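Local coordinates for p-47 protein (Clostridium botulinum E1 str. 'BoNT E Beluga', PDB 5WIX) that is of unknown function but has a tubular-lipid-binding (TULIP) domain fold resembling bactericidal/permeability-increasing protein, so it may bind lipids, at residues H119-F125 against I172-V178. Residues are numbered along the deposited sequence; the frame is centred on the assembly and turned at random.
Sequences HIKELKF and IFASLNV
Residues 119-125 and 172-178 pair as antiparallel neighbours: the axes of strands 120-125 and 174-177 approach to 4.8 Å, directions 156° apart. His119 is still outside the strand (phi/psi -76/-9); His119 O accepts a weak hydrogen bond from Val178 N, 3.1 Å. Ile120 faces Asn177 as a non-hydrogen-bonded pair (CA-CA 4.6 Å), with Ile120 CA 3.4 Å from Leu176 O in a CA-H...O contact. Lys121 and Leu176 form a hydrogen-bonded pair: Leu176 N to Lys121 O, 2.9 Å, and, weak, Lys121 N to Leu176 O, 2.8 Å. Glu122 and Ser175 are a non-hydrogen-bonded pair (CA-CA 5.0 Å). Leu123 N donates a hydrogen bond to Ala174 O (3.0 Å), Phe173 N to Leu123 O (2.8 Å); Leu123 CG packs 4.2 Å from Phe173 CB. Phe125's ring face receives Phe173's edge, T-shaped, centroids 4.9 Å apart, planes at 73°. Flanked by strands 104-113 and 407-409 in an antiparallel sheet of the TULIP-like fold, the pair has its register set by main-chain bonds; buried Leu123, Ala174 and Leu176 share one face, partly exposed Ile120, Glu122, Ser175 and Asn177 the other, more polar one.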
# COMPACT_ATOMS: atom_id res chain seq x y z
N HIS A 119 8.19 -11.51 15.31
CA HIS A 119 8.19 -11.08 13.92
C HIS A 119 6.96 -10.25 13.57
O HIS A 119 6.87 -9.65 12.49
CB HIS A 119 8.30 -12.29 12.99
CG HIS A 119 9.71 -12.71 12.74
ND1 HIS A 119 10.79 -11.98 13.18
CD2 HIS A 119 10.21 -13.79 12.09
CE1 HIS A 119 11.90 -12.58 12.81
NE2 HIS A 119 11.58 -13.68 12.16
N ILE A 120 6.01 -10.20 14.49
CA ILE A 120 4.87 -9.30 14.39
C ILE A 120 5.13 -8.08 15.28
O ILE A 120 5.12 -8.20 16.50
CB ILE A 120 3.55 -9.99 14.80
CG1 ILE A 120 3.10 -10.94 13.69
CG2 ILE A 120 2.45 -8.95 15.11
CD1 ILE A 120 1.77 -11.61 13.95
N LYS A 121 5.37 -6.93 14.66
CA LYS A 121 5.57 -5.69 15.42
C LYS A 121 4.21 -5.01 15.64
O LYS A 121 3.33 -5.08 14.78
CB LYS A 121 6.56 -4.76 14.71
CG LYS A 121 7.83 -5.46 14.20
CD LYS A 121 8.56 -6.25 15.29
CE LYS A 121 9.92 -6.76 14.82
NZ LYS A 121 10.92 -5.67 14.61
N GLU A 122 4.05 -4.37 16.79
CA GLU A 122 2.73 -3.95 17.25
C GLU A 122 2.65 -2.45 17.58
O GLU A 122 3.50 -1.92 18.30
CB GLU A 122 2.33 -4.78 18.47
CG GLU A 122 0.98 -4.46 19.05
CD GLU A 122 0.59 -5.42 20.15
OE1 GLU A 122 0.94 -6.62 20.05
OE2 GLU A 122 -0.07 -4.98 21.12
N LEU A 123 1.64 -1.76 17.05
CA LEU A 123 1.56 -0.31 17.21
C LEU A 123 0.67 0.08 18.39
O LEU A 123 -0.54 -0.17 18.38
CB LEU A 123 1.06 0.34 15.92
CG LEU A 123 1.03 1.87 15.98
CD1 LEU A 123 2.37 2.42 16.43
CD2 LEU A 123 0.63 2.47 14.66
N LYS A 124 1.28 0.69 19.40
CA LYS A 124 0.58 1.05 20.63
C LYS A 124 0.89 2.49 20.99
O LYS A 124 1.71 3.13 20.33
CB LYS A 124 0.97 0.10 21.77
CG LYS A 124 0.71 -1.38 21.47
CD LYS A 124 0.58 -2.23 22.74
CE LYS A 124 1.90 -2.39 23.48
NZ LYS A 124 1.74 -3.07 24.80
N PHE A 125 0.23 3.01 22.02
CA PHE A 125 0.61 4.29 22.64
C PHE A 125 1.99 4.19 23.27
O PHE A 125 2.41 3.10 23.65
CB PHE A 125 -0.37 4.67 23.72
CG PHE A 125 -1.60 5.36 23.23
CD1 PHE A 125 -1.54 6.65 22.71
CD2 PHE A 125 -2.85 4.76 23.37
CE1 PHE A 125 -2.70 7.31 22.29
CE2 PHE A 125 -4.01 5.41 22.96
CZ PHE A 125 -3.93 6.69 22.42
N ILE A 172 -4.18 -1.75 20.82
CA ILE A 172 -3.43 -2.06 19.61
C ILE A 172 -3.98 -1.36 18.39
O ILE A 172 -4.99 -1.79 17.83
CB ILE A 172 -3.44 -3.55 19.32
CG1 ILE A 172 -3.22 -4.36 20.59
CG2 ILE A 172 -2.42 -3.87 18.25
CD1 ILE A 172 -3.45 -5.86 20.41
N PHE A 173 -3.32 -0.29 17.97
CA PHE A 173 -3.81 0.50 16.84
C PHE A 173 -3.67 -0.23 15.51
O PHE A 173 -4.44 0.01 14.58
CB PHE A 173 -3.07 1.83 16.77
CG PHE A 173 -3.55 2.83 17.77
CD1 PHE A 173 -4.85 3.29 17.74
CD2 PHE A 173 -2.69 3.32 18.75
CE1 PHE A 173 -5.29 4.20 18.65
CE2 PHE A 173 -3.12 4.24 19.66
CZ PHE A 173 -4.42 4.68 19.62
N ALA A 174 -2.68 -1.10 15.41
CA ALA A 174 -2.48 -1.89 14.20
C ALA A 174 -1.47 -2.99 14.45
O ALA A 174 -0.48 -2.78 15.16
CB ALA A 174 -2.01 -1.01 13.05
N SER A 175 -1.73 -4.16 13.87
CA SER A 175 -0.73 -5.21 13.87
C SER A 175 0.04 -5.09 12.57
O SER A 175 -0.54 -4.88 11.50
CB SER A 175 -1.37 -6.59 14.01
OG SER A 175 -2.10 -6.95 12.84
N LEU A 176 1.36 -5.16 12.68
CA LEU A 176 2.20 -5.13 11.51
C LEU A 176 3.05 -6.40 11.44
O LEU A 176 3.77 -6.73 12.39
CB LEU A 176 3.09 -3.90 11.51
CG LEU A 176 3.84 -3.74 10.19
CD1 LEU A 176 4.04 -2.27 9.84
CD2 LEU A 176 5.17 -4.49 10.23
N ASN A 177 2.96 -7.08 10.30
CA ASN A 177 3.55 -8.40 10.11
C ASN A 177 4.77 -8.37 9.20
O ASN A 177 4.62 -8.34 7.98
CB ASN A 177 2.49 -9.34 9.53
CG ASN A 177 2.74 -10.80 9.85
OD1 ASN A 177 3.86 -11.22 10.12
ND2 ASN A 177 1.68 -11.60 9.80
N VAL A 178 5.98 -8.36 9.76
CA VAL A 178 7.14 -8.71 8.95
C VAL A 178 7.12 -10.22 8.84
O VAL A 178 6.52 -10.89 9.68
CB VAL A 178 8.48 -8.23 9.53
CG1 VAL A 178 9.60 -8.38 8.49
CG2 VAL A 178 8.38 -6.79 10.02